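Local coordinates for protein probable FAD-dependent oxidoreductase PA4991 (Pseudomonas aeruginosa PAO1, PDB 5EZ7) that binds one FAD per subunit and probably works as an FAD-dependent oxidoreductase of unknown substrate, lacking amino-acid oxidase and glycerol-3-phosphate dehydrogenase activity, at residues 223-229 against 315-321; 137-143 against 299-303. All coordinates share one frame; numbering follows the deposited sequence.

Contact 1 of 2, residues 223-229 against 315-321; sequences AMQRRPL and VDRAEPA. With FAD (flavin-adenine dinucleotide), chain B.
Gln225 and Glu319 face each other as a hydrogen-bonded pair of two antiparallel strands, 224-229 and 315-320. Gln225 N gives to Glu319 O at 2.8 Å, and Glu319 N returns a bond to Gln225 O. Arg227 with Arg317 and Leu229 with Val315 are hydrogen-bonded pairs too, each with backbone bonds in both directions.

Charged and amide ends gather on the face that holds Gln225, Arg227, Leu229, Arg317 and Glu319. The Gln225 amide donates from Gln225 NE2 to Glu319 OE1 at 3.0 Å, with its plane turned 51° from the carboxylate. Arg227 NH2 meets the same carboxylate at the edge of its guanidinium, 2.6 Å from Glu319 OE2 in a salt bridge. The hydrogen bonds within it are poorly angled and weak. The Arg227 chain bends at its third torsion (chi3 66°), which brings the guanidinium back over the neighbouring strand.

Arg317 is held from several sides. Arg317 NE donates to Arg227 O at 3.0 Å, nearly straight, from above the carbonyl plane. Arg317 N reaches that oxygen from the opposite face of the plane. The Arg317 guanidinium is sandwiched: Leu229 CG sits over one face, 3.5 Å from Arg317 CZ, and the Arg227 guanidinium stacks on the other, planes 24° apart. Two like charges so close are probably eased by Glu319 on Arg227 and by Glu277, which forms a salt bridge with Arg317 NH2.

Apolar contacts reach the cofactor. Leu229 CD1 lies 3.6 Å from FAD C7M, while Arg317 CG and Val315 CG1 approach the other ring methyl, C8M. On the face of Arg226, Pro228, Asp316 and Ala318, Arg226 NH2 forms a salt bridge with Glu211. This antiparallel pair at the edge of the large mixed sheet lines the dimethylbenzene end of the flavin in this DAO-family enzyme.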
ATOM      1  N   ALA A 223       5.191 -16.856  -9.888  1.00 34.12           N
ATOM      2  CA  ALA A 223       4.129 -17.410  -9.045  1.00 33.13           C
ATOM      3  C   ALA A 223       3.901 -16.478  -7.869  1.00 31.34           C
ATOM      4  O   ALA A 223       4.807 -15.761  -7.471  1.00 31.36           O
ATOM      5  CB  ALA A 223       4.464 -18.814  -8.576  1.00 34.19           C
ATOM      6  N   MET A 224       2.693 -16.515  -7.318  1.00 30.23           N
ATOM      7  CA  MET A 224       2.262 -15.606  -6.287  1.00 28.83           C
ATOM      8  C   MET A 224       1.872 -16.410  -5.082  1.00 30.55           C
ATOM      9  O   MET A 224       1.390 -17.541  -5.248  1.00 31.61           O
ATOM     10  CB  MET A 224       1.027 -14.849  -6.775  1.00 27.24           C
ATOM     11  CG  MET A 224       0.669 -13.647  -5.909  1.00 25.48           C
ATOM     12  SD  MET A 224      -0.734 -12.763  -6.614  1.00 24.56           S
ATOM     13  CE  MET A 224      -2.058 -13.866  -6.084  1.00 25.48           C
ATOM     14  N   GLN A 225       2.052 -15.835  -3.886  1.00 30.71           N
ATOM     15  CA  GLN A 225       1.483 -16.414  -2.658  1.00 33.02           C
ATOM     16  C   GLN A 225       0.552 -15.392  -2.009  1.00 31.75           C
ATOM     17  O   GLN A 225       0.636 -14.206  -2.275  1.00 31.12           O
ATOM     18  CB  GLN A 225       2.554 -16.890  -1.649  1.00 34.75           C
ATOM     19  CG  GLN A 225       3.465 -15.770  -1.104  1.00 35.74           C
ATOM     20  CD  GLN A 225       4.443 -16.226  -0.020  1.00 37.52           C
ATOM     21  OE1 GLN A 225       4.482 -17.371   0.302  1.00 42.08           O
ATOM     22  NE2 GLN A 225       5.204 -15.309   0.555  1.00 37.43           N
ATOM     23  N   ARG A 226      -0.325 -15.888  -1.153  1.00 33.08           N
ATOM     24  CA  ARG A 226      -1.327 -15.099  -0.439  1.00 33.02           C
ATOM     25  C   ARG A 226      -1.136 -15.381   1.049  1.00 33.44           C
ATOM     26  O   ARG A 226      -1.214 -16.510   1.457  1.00 33.29           O
ATOM     27  CB  ARG A 226      -2.726 -15.519  -0.893  1.00 33.76           C
ATOM     28  CG  ARG A 226      -3.160 -14.983  -2.259  1.00 33.46           C
ATOM     29  CD  ARG A 226      -4.609 -15.342  -2.571  1.00 35.01           C
ATOM     30  NE  ARG A 226      -4.736 -15.740  -3.959  1.00 37.03           N
ATOM     31  CZ  ARG A 226      -5.387 -15.092  -4.920  1.00 37.90           C
ATOM     32  NH1 ARG A 226      -6.063 -13.992  -4.667  1.00 38.33           N
ATOM     33  NH2 ARG A 226      -5.366 -15.569  -6.165  1.00 38.76           N
ATOM     34  N   ARG A 227      -0.812 -14.373   1.841  1.00 33.83           N
ATOM     35  CA  ARG A 227      -0.599 -14.595   3.262  1.00 34.96           C
ATOM     36  C   ARG A 227      -1.639 -13.800   3.991  1.00 33.49           C
ATOM     37  O   ARG A 227      -1.543 -12.573   4.063  1.00 31.27           O
ATOM     38  CB  ARG A 227       0.781 -14.185   3.685  1.00 36.94           C
ATOM     39  CG  ARG A 227       1.820 -15.167   3.176  1.00 40.22           C
ATOM     40  CD  ARG A 227       3.196 -14.525   3.167  1.00 42.35           C
ATOM     41  NE  ARG A 227       3.633 -14.234   4.529  1.00 43.48           N
ATOM     42  CZ  ARG A 227       4.096 -13.071   4.995  1.00 43.59           C
ATOM     43  NH1 ARG A 227       4.444 -12.979   6.282  1.00 45.06           N
ATOM     44  NH2 ARG A 227       4.234 -12.012   4.226  1.00 41.27           N
ATOM     45  N   PRO A 228      -2.659 -14.493   4.512  1.00 33.61           N
ATOM     46  CA  PRO A 228      -3.767 -13.741   5.094  1.00 32.81           C
ATOM     47  C   PRO A 228      -3.395 -13.010   6.417  1.00 31.17           C
ATOM     48  O   PRO A 228      -2.423 -13.353   7.085  1.00 31.09           O
ATOM     49  CB  PRO A 228      -4.829 -14.821   5.289  1.00 33.96           C
ATOM     50  CG  PRO A 228      -4.020 -16.051   5.598  1.00 35.61           C
ATOM     51  CD  PRO A 228      -2.775 -15.945   4.771  1.00 34.68           C
ATOM     52  N   LEU A 229      -4.140 -11.959   6.708  1.00 30.65           N
ATOM     53  CA  LEU A 229      -4.110 -11.260   7.999  1.00 30.95           C
ATOM     54  C   LEU A 229      -5.537 -11.212   8.545  1.00 31.23           C
ATOM     55  O   LEU A 229      -6.488 -11.179   7.766  1.00 32.66           O
ATOM     56  CB  LEU A 229      -3.580  -9.833   7.811  1.00 29.54           C
ATOM     57  CG  LEU A 229      -2.059  -9.717   7.651  1.00 29.86           C
ATOM     58  CD1 LEU A 229      -1.716  -8.331   7.197  1.00 29.53           C
ATOM     59  CD2 LEU A 229      -1.295 -10.006   8.934  1.00 30.42           C
ATOM     60  N   VAL A 315      -7.880 -10.035   5.173  1.00 30.26           N
ATOM     61  CA  VAL A 315      -7.325  -9.623   3.886  1.00 30.12           C
ATOM     62  C   VAL A 315      -6.029 -10.362   3.632  1.00 30.12           C
ATOM     63  O   VAL A 315      -5.241 -10.622   4.548  1.00 30.70           O
ATOM     64  CB  VAL A 315      -7.126  -8.092   3.795  1.00 29.93           C
ATOM     65  CG1 VAL A 315      -6.304  -7.553   4.939  1.00 30.08           C
ATOM     66  CG2 VAL A 315      -6.493  -7.662   2.481  1.00 30.15           C
ATOM     67  N   ASP A 316      -5.841 -10.736   2.379  1.00 31.01           N
ATOM     68  CA  ASP A 316      -4.629 -11.440   1.911  1.00 31.73           C
ATOM     69  C   ASP A 316      -3.551 -10.448   1.493  1.00 29.64           C
ATOM     70  O   ASP A 316      -3.848  -9.464   0.808  1.00 28.74           O
ATOM     71  CB  ASP A 316      -4.949 -12.273   0.686  1.00 34.26           C
ATOM     72  CG  ASP A 316      -5.775 -13.478   0.994  1.00 37.25           C
ATOM     73  OD1 ASP A 316      -5.751 -13.946   2.159  1.00 39.80           O
ATOM     74  OD2 ASP A 316      -6.424 -13.976   0.032  1.00 40.15           O
ATOM     75  N   ARG A 317      -2.317 -10.680   1.927  1.00 28.82           N
ATOM     76  CA  ARG A 317      -1.165  -9.993   1.340  1.00 27.26           C
ATOM     77  C   ARG A 317      -0.817 -10.743   0.071  1.00 27.23           C
ATOM     78  O   ARG A 317      -0.759 -11.959   0.088  1.00 29.28           O
ATOM     79  CB  ARG A 317       0.015  -9.970   2.299  1.00 27.14           C
ATOM     80  CG  ARG A 317      -0.209  -9.057   3.489  1.00 26.99           C
ATOM     81  CD  ARG A 317       0.749  -9.386   4.615  1.00 27.07           C
ATOM     82  NE  ARG A 317       0.377 -10.643   5.232  1.00 28.46           N
ATOM     83  CZ  ARG A 317       0.907 -11.144   6.355  1.00 29.95           C
ATOM     84  NH1 ARG A 317       0.491 -12.333   6.815  1.00 29.85           N
ATOM     85  NH2 ARG A 317       1.849 -10.468   7.021  1.00 30.40           N
ATOM     86  N   ALA A 318      -0.571 -10.003  -1.010  1.00 26.97           N
ATOM     87  CA  ALA A 318      -0.213 -10.533  -2.314  1.00 27.00           C
ATOM     88  C   ALA A 318       1.268 -10.305  -2.550  1.00 27.73           C
ATOM     89  O   ALA A 318       1.714  -9.175  -2.628  1.00 27.56           O
ATOM     90  CB  ALA A 318      -1.031  -9.865  -3.393  1.00 26.67           C
ATOM     91  N   GLU A 319       2.017 -11.399  -2.636  1.00 28.65           N
ATOM     92  CA  GLU A 319       3.471 -11.362  -2.706  1.00 30.40           C
ATOM     93  C   GLU A 319       4.026 -12.348  -3.745  1.00 30.22           C
ATOM     94  O   GLU A 319       3.355 -13.346  -4.087  1.00 30.90           O
ATOM     95  CB  GLU A 319       4.071 -11.742  -1.342  1.00 32.05           C
ATOM     96  CG  GLU A 319       3.759 -10.751  -0.256  1.00 32.78           C
ATOM     97  CD  GLU A 319       4.138 -11.249   1.106  1.00 35.62           C
ATOM     98  OE1 GLU A 319       4.673 -12.371   1.170  1.00 39.81           O
ATOM     99  OE2 GLU A 319       3.894 -10.536   2.122  1.00 35.65           O
ATOM    100  N   PRO A 320       5.264 -12.103  -4.200  1.00 28.96           N
ATOM    101  CA  PRO A 320       5.929 -13.143  -4.967  1.00 29.77           C
ATOM    102  C   PRO A 320       6.102 -14.416  -4.144  1.00 30.91           C
ATOM    103  O   PRO A 320       6.388 -14.359  -2.931  1.00 29.47           O
ATOM    104  CB  PRO A 320       7.286 -12.533  -5.285  1.00 30.27           C
ATOM    105  CG  PRO A 320       7.533 -11.562  -4.179  1.00 30.01           C
ATOM    106  CD  PRO A 320       6.176 -10.989  -3.883  1.00 28.96           C
ATOM    107  N   ALA A 321       5.880 -15.555  -4.795  1.00 31.99           N
ATOM    108  CA  ALA A 321       6.149 -16.843  -4.136  1.00 34.39           C
ATOM    109  C   ALA A 321       7.629 -16.930  -3.831  1.00 36.07           C
ATOM    110  O   ALA A 321       8.458 -16.390  -4.587  1.00 36.76           O
ATOM    111  CB  ALA A 321       5.745 -18.004  -5.034  1.00 35.54           C
TER
HETATM  112  PA  FAD B 401      -3.030  -3.372  -4.169  1.00 21.83           P
HETATM  113  O1A FAD B 401      -3.147  -2.220  -3.225  1.00 22.23           O
HETATM  114  O2A FAD B 401      -3.680  -4.689  -3.853  1.00 22.92           O
HETATM  115  O5B FAD B 401      -3.533  -2.850  -5.580  1.00 22.00           O
HETATM  116  C5B FAD B 401      -3.792  -3.718  -6.665  1.00 21.75           C
HETATM  117  C4B FAD B 401      -4.842  -3.027  -7.507  1.00 22.00           C
HETATM  118  O4B FAD B 401      -5.019  -3.754  -8.735  1.00 22.11           O
HETATM  119  C3B FAD B 401      -6.190  -2.960  -6.783  1.00 21.47           C
HETATM  120  O3B FAD B 401      -6.658  -1.612  -6.696  1.00 20.71           O
HETATM  121  C2B FAD B 401      -7.089  -3.831  -7.640  1.00 21.75           C
HETATM  122  O2B FAD B 401      -8.453  -3.419  -7.690  1.00 21.59           O
HETATM  123  C1B FAD B 401      -6.405  -3.776  -9.008  1.00 22.29           C
HETATM  124  N9A FAD B 401      -6.690  -4.945  -9.849  1.00 23.63           N
HETATM  125  C8A FAD B 401      -6.697  -6.231  -9.457  1.00 23.09           C
HETATM  126  N7A FAD B 401      -7.007  -7.026 -10.496  1.00 22.98           N
HETATM  127  C5A FAD B 401      -7.191  -6.248 -11.570  1.00 22.53           C
HETATM  128  C6A FAD B 401      -7.548  -6.477 -12.976  1.00 22.02           C
HETATM  129  N6A FAD B 401      -7.743  -7.734 -13.401  1.00 21.48           N
HETATM  130  N1A FAD B 401      -7.645  -5.416 -13.795  1.00 21.89           N
HETATM  131  C2A FAD B 401      -7.438  -4.164 -13.345  1.00 23.02           C
HETATM  132  N3A FAD B 401      -7.113  -3.880 -12.066  1.00 23.01           N
HETATM  133  C4A FAD B 401      -6.984  -4.871 -11.151  1.00 23.21           C
HETATM  134  N1  FAD B 401       3.072  -1.966   4.061  1.00 25.77           N
HETATM  135  C2  FAD B 401       3.778  -1.001   4.687  1.00 27.75           C
HETATM  136  O2  FAD B 401       4.814  -0.555   4.139  1.00 27.67           O
HETATM  137  N3  FAD B 401       3.410  -0.500   5.879  1.00 28.72           N
HETATM  138  C4  FAD B 401       2.327  -0.923   6.525  1.00 27.76           C
HETATM  139  O4  FAD B 401       1.998  -0.435   7.625  1.00 30.67           O
HETATM  140  C4X FAD B 401       1.506  -1.971   5.907  1.00 26.84           C
HETATM  141  N5  FAD B 401       0.401  -2.441   6.516  1.00 25.45           N
HETATM  142  C5X FAD B 401      -0.350  -3.393   5.933  1.00 25.90           C
HETATM  143  C6  FAD B 401      -1.492  -3.838   6.587  1.00 26.70           C
HETATM  144  C7  FAD B 401      -2.294  -4.810   6.023  1.00 27.46           C
HETATM  145  C7M FAD B 401      -3.530  -5.262   6.739  1.00 28.68           C
HETATM  146  C8  FAD B 401      -1.942  -5.365   4.691  1.00 27.98           C
HETATM  147  C8M FAD B 401      -2.786  -6.423   4.013  1.00 29.21           C
HETATM  148  C9  FAD B 401      -0.799  -4.927   4.048  1.00 26.84           C
HETATM  149  C9A FAD B 401       0.026  -3.956   4.611  1.00 26.41           C
HETATM  150  N10 FAD B 401       1.204  -3.477   3.970  1.00 25.88           N
HETATM  151  C10 FAD B 401       1.955  -2.473   4.592  1.00 25.92           C
HETATM  152  C1' FAD B 401       1.619  -3.963   2.664  1.00 25.48           C
HETATM  153  C2' FAD B 401       0.949  -3.100   1.608  1.00 24.66           C
HETATM  154  O2' FAD B 401      -0.432  -2.867   1.917  1.00 25.37           O
HETATM  155  C3' FAD B 401       1.092  -3.725   0.227  1.00 24.13           C
HETATM  156  O3' FAD B 401       2.451  -4.178   0.065  1.00 24.08           O
HETATM  157  C4' FAD B 401       0.760  -2.712  -0.866  1.00 22.82           C
HETATM  158  O4' FAD B 401      -0.342  -1.880  -0.500  1.00 23.27           O
HETATM  159  C5' FAD B 401       0.412  -3.400  -2.172  1.00 22.30           C
HETATM  160  O5' FAD B 401       0.266  -2.409  -3.198  1.00 20.74           O
HETATM  161  P   FAD B 401      -0.212  -2.868  -4.651  1.00 20.30           P
HETATM  162  O1P FAD B 401      -0.581  -1.638  -5.439  1.00 21.17           O
HETATM  163  O2P FAD B 401       0.830  -3.798  -5.158  1.00 20.45           O
HETATM  164  O3P FAD B 401      -1.485  -3.791  -4.335  1.00 20.67           O

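Contact 2 of 2, residues 137-143 against 299-303; sequences ALRDKGF and LLPWI
This is a loop-to-loop contact far from the chain centre, built round the indole of Trp302. Residues 137-143 belong to the loop between strands 127-129 and 146-149. Residues 299-303 carry the chain out of helix 285-299 toward strand 309-320. Trp302 NE1 donates to Ala137 O at 2.6 Å. Ala137 O lies within 1° of the indole plane, while Trp302 NE1 sits tilted from the carbonyl plane of Ala137. Leu300 CD2 packs beside the same carbonyl and also meets Leu138 CD2 at 3.8 Å.

Asp140 lies over one face of the indole. Asp140 CB makes a CH-pi contact, 3.4 Å from the centroid of the Trp302 five-membered ring. The carboxylate stacks parallel to the ring, with Asp140 CG 3.4 Å from Trp302 CG. The first torsion (chi1 -160°) brings Asp140 CG over Trp302, and the second (chi2 82°) turns the carboxylate parallel to the ring. Asp140 OD2 accepts from Gly142 N at 2.8 Å, making an Asx turn within the type I beta turn 140-143. This bond helps fix the carboxylate. A second type I turn, 300-303, presents Trp302.

At the benzene end of the indole, Trp302 CH2 meets Phe143 CB at 4.2 Å and lies near the plane of the phenyl ring, at its edge. Trp104 of strand 102-105 touches both Leu138 and Leu300.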
ATOM      1  N   ALA A 137      -1.602   8.455  23.993  1.00 40.92           N
ATOM      2  CA  ALA A 137      -2.092   7.221  24.605  1.00 40.22           C
ATOM      3  C   ALA A 137      -1.145   6.587  25.653  1.00 41.31           C
ATOM      4  O   ALA A 137      -1.557   5.671  26.364  1.00 41.04           O
ATOM      5  CB  ALA A 137      -2.430   6.204  23.514  1.00 38.16           C
ATOM      6  N   LEU A 138       0.110   7.041  25.716  1.00 42.30           N
ATOM      7  CA  LEU A 138       1.083   6.576  26.704  1.00 43.80           C
ATOM      8  C   LEU A 138       1.519   7.648  27.732  1.00 46.19           C
ATOM      9  O   LEU A 138       2.490   7.441  28.467  1.00 46.58           O
ATOM     10  CB  LEU A 138       2.312   6.068  25.948  1.00 43.39           C
ATOM     11  CG  LEU A 138       2.115   4.962  24.933  1.00 40.84           C
ATOM     12  CD1 LEU A 138       3.441   4.663  24.301  1.00 41.12           C
ATOM     13  CD2 LEU A 138       1.580   3.708  25.593  1.00 40.70           C
ATOM     14  N   ARG A 139       0.812   8.779  27.777  1.00 47.70           N
ATOM     15  CA  ARG A 139       1.138   9.844  28.728  1.00 51.39           C
ATOM     16  C   ARG A 139       0.726   9.546  30.143  1.00 52.46           C
ATOM     17  O   ARG A 139       1.272  10.130  31.048  1.00 56.49           O
ATOM     18  CB  ARG A 139       0.585  11.202  28.283  1.00 52.76           C
ATOM     19  CG  ARG A 139       1.569  11.971  27.412  1.00 54.72           C
ATOM     20  CD  ARG A 139       0.901  13.073  26.606  1.00 56.13           C
ATOM     21  NE  ARG A 139       1.652  13.355  25.379  1.00 57.58           N
ATOM     22  CZ  ARG A 139       1.199  14.051  24.340  1.00 58.16           C
ATOM     23  NH1 ARG A 139      -0.027  14.561  24.328  1.00 59.11           N
ATOM     24  NH2 ARG A 139       1.984  14.232  23.283  1.00 58.95           N
ATOM     25  N   ASP A 140      -0.210   8.629  30.328  1.00 52.16           N
ATOM     26  CA  ASP A 140      -0.697   8.214  31.647  1.00 53.97           C
ATOM     27  C   ASP A 140       0.413   7.843  32.644  1.00 57.24           C
ATOM     28  O   ASP A 140       1.476   7.354  32.250  1.00 57.95           O
ATOM     29  CB  ASP A 140      -1.654   7.014  31.493  1.00 51.96           C
ATOM     30  CG  ASP A 140      -2.557   6.822  32.708  1.00 52.62           C
ATOM     31  OD1 ASP A 140      -3.589   7.533  32.774  1.00 52.45           O
ATOM     32  OD2 ASP A 140      -2.223   5.985  33.580  1.00 51.19           O
ATOM     33  N   LYS A 141       0.140   8.055  33.930  1.00 60.04           N
ATOM     34  CA  LYS A 141       1.088   7.746  35.016  1.00 63.98           C
ATOM     35  C   LYS A 141       1.283   6.240  35.217  1.00 64.38           C
ATOM     36  O   LYS A 141       2.328   5.800  35.709  1.00 66.02           O
ATOM     37  CB  LYS A 141       0.606   8.357  36.340  1.00 67.35           C
ATOM     38  CG  LYS A 141       0.258   9.836  36.259  1.00 68.92           C
ATOM     39  CD  LYS A 141       0.371  10.537  37.604  1.00 72.88           C
ATOM     40  CE  LYS A 141       1.820  10.889  37.942  1.00 75.84           C
ATOM     41  NZ  LYS A 141       2.396  11.957  37.078  1.00 76.14           N
ATOM     42  N   GLY A 142       0.248   5.467  34.870  1.00 64.75           N
ATOM     43  CA  GLY A 142       0.304   4.004  34.783  1.00 63.59           C
ATOM     44  C   GLY A 142       1.218   3.455  33.694  1.00 63.52           C
ATOM     45  O   GLY A 142       1.548   2.270  33.717  1.00 62.67           O
ATOM     46  N   PHE A 143       1.625   4.288  32.732  1.00 63.45           N
ATOM     47  CA  PHE A 143       2.590   3.843  31.753  1.00 63.69           C
ATOM     48  C   PHE A 143       3.923   3.538  32.385  1.00 68.02           C
ATOM     49  O   PHE A 143       4.636   4.445  32.811  1.00 70.45           O
ATOM     50  CB  PHE A 143       2.847   4.851  30.646  1.00 62.38           C
ATOM     51  CG  PHE A 143       3.812   4.340  29.612  1.00 61.52           C
ATOM     52  CD1 PHE A 143       3.601   3.082  29.002  1.00 59.71           C
ATOM     53  CD2 PHE A 143       4.931   5.072  29.252  1.00 62.00           C
ATOM     54  CE1 PHE A 143       4.479   2.587  28.053  1.00 58.18           C
ATOM     55  CE2 PHE A 143       5.806   4.583  28.283  1.00 61.68           C
ATOM     56  CZ  PHE A 143       5.579   3.341  27.687  1.00 59.68           C
ATOM     57  N   LEU A 299      -2.313  -3.696  28.066  1.00 40.36           N
ATOM     58  CA  LEU A 299      -1.329  -2.783  27.563  1.00 40.79           C
ATOM     59  C   LEU A 299      -1.704  -1.325  27.750  1.00 40.08           C
ATOM     60  O   LEU A 299      -0.818  -0.507  27.924  1.00 42.23           O
ATOM     61  CB  LEU A 299      -1.081  -3.071  26.063  1.00 40.65           C
ATOM     62  CG  LEU A 299      -0.569  -4.493  25.754  1.00 42.09           C
ATOM     63  CD1 LEU A 299      -0.350  -4.659  24.249  1.00 41.88           C
ATOM     64  CD2 LEU A 299       0.705  -4.857  26.499  1.00 43.87           C
ATOM     65  N   LEU A 300      -3.003  -1.009  27.647  1.00 37.74           N
ATOM     66  CA  LEU A 300      -3.542   0.354  27.729  1.00 36.28           C
ATOM     67  C   LEU A 300      -4.785   0.406  28.654  1.00 35.48           C
ATOM     68  O   LEU A 300      -5.836   0.877  28.290  1.00 34.73           O
ATOM     69  CB  LEU A 300      -3.910   0.827  26.325  1.00 35.54           C
ATOM     70  CG  LEU A 300      -2.720   0.978  25.371  1.00 35.71           C
ATOM     71  CD1 LEU A 300      -3.168   1.047  23.923  1.00 34.67           C
ATOM     72  CD2 LEU A 300      -1.904   2.202  25.708  1.00 36.64           C
ATOM     73  N   PRO A 301      -4.662  -0.080  29.880  1.00 35.81           N
ATOM     74  CA  PRO A 301      -5.838  -0.099  30.780  1.00 35.91           C
ATOM     75  C   PRO A 301      -6.495   1.273  31.125  1.00 36.04           C
ATOM     76  O   PRO A 301      -7.634   1.305  31.534  1.00 36.13           O
ATOM     77  CB  PRO A 301      -5.285  -0.724  32.052  1.00 37.01           C
ATOM     78  CG  PRO A 301      -3.806  -0.477  31.991  1.00 37.72           C
ATOM     79  CD  PRO A 301      -3.418  -0.467  30.567  1.00 36.63           C
ATOM     80  N   TRP A 302      -5.783   2.377  30.929  1.00 36.10           N
ATOM     81  CA  TRP A 302      -6.283   3.719  31.251  1.00 36.44           C
ATOM     82  C   TRP A 302      -7.268   4.256  30.202  1.00 35.53           C
ATOM     83  O   TRP A 302      -7.815   5.324  30.396  1.00 36.23           O
ATOM     84  CB  TRP A 302      -5.117   4.714  31.486  1.00 37.34           C
ATOM     85  CG  TRP A 302      -4.019   4.653  30.465  1.00 37.08           C
ATOM     86  CD1 TRP A 302      -3.925   5.383  29.299  1.00 36.35           C
ATOM     87  CD2 TRP A 302      -2.887   3.780  30.473  1.00 37.45           C
ATOM     88  NE1 TRP A 302      -2.791   5.034  28.613  1.00 35.94           N
ATOM     89  CE2 TRP A 302      -2.130   4.060  29.307  1.00 36.79           C
ATOM     90  CE3 TRP A 302      -2.425   2.804  31.359  1.00 38.98           C
ATOM     91  CZ2 TRP A 302      -0.937   3.391  29.001  1.00 37.14           C
ATOM     92  CZ3 TRP A 302      -1.235   2.120  31.044  1.00 39.43           C
ATOM     93  CH2 TRP A 302      -0.510   2.419  29.877  1.00 38.41           C
ATOM     94  N   ILE A 303      -7.449   3.540  29.090  1.00 34.56           N
ATOM     95  CA  ILE A 303      -8.439   3.870  28.056  1.00 34.04           C
ATOM     96  C   ILE A 303      -9.683   2.958  28.143  1.00 33.78           C
ATOM     97  O   ILE A 303      -9.617   1.781  27.779  1.00 32.04           O
ATOM     98  CB  ILE A 303      -7.810   3.719  26.636  1.00 33.29           C
ATOM     99  CG1 ILE A 303      -6.540   4.576  26.463  1.00 33.64           C
ATOM    100  CG2 ILE A 303      -8.803   4.129  25.541  1.00 33.23           C
ATOM    101  CD1 ILE A 303      -6.726   6.075  26.583  1.00 34.59           C
TER

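Overall arrangement
Contacts 1 and 2 do not touch. Their centres are 35 Å apart and their nearest atoms about 16 Å. Along the chain the segments alternate: 137-143, 223-229, 299-303, then 315-321. Both contacts relate to the mixed sheet of eight strands. Contact 1 joins strands 224-236 and 309-320, the latter at one edge. One loop of contact 2 links strands 127-129 and 146-149 at the opposite end of the sheet order. The other leads from helix 285-299 to strand 309-320. Contact 1 supplies Leu229, Val315 and Arg317 to the FAD pocket. Contact 2 joins its two loops to each other away from the flavin.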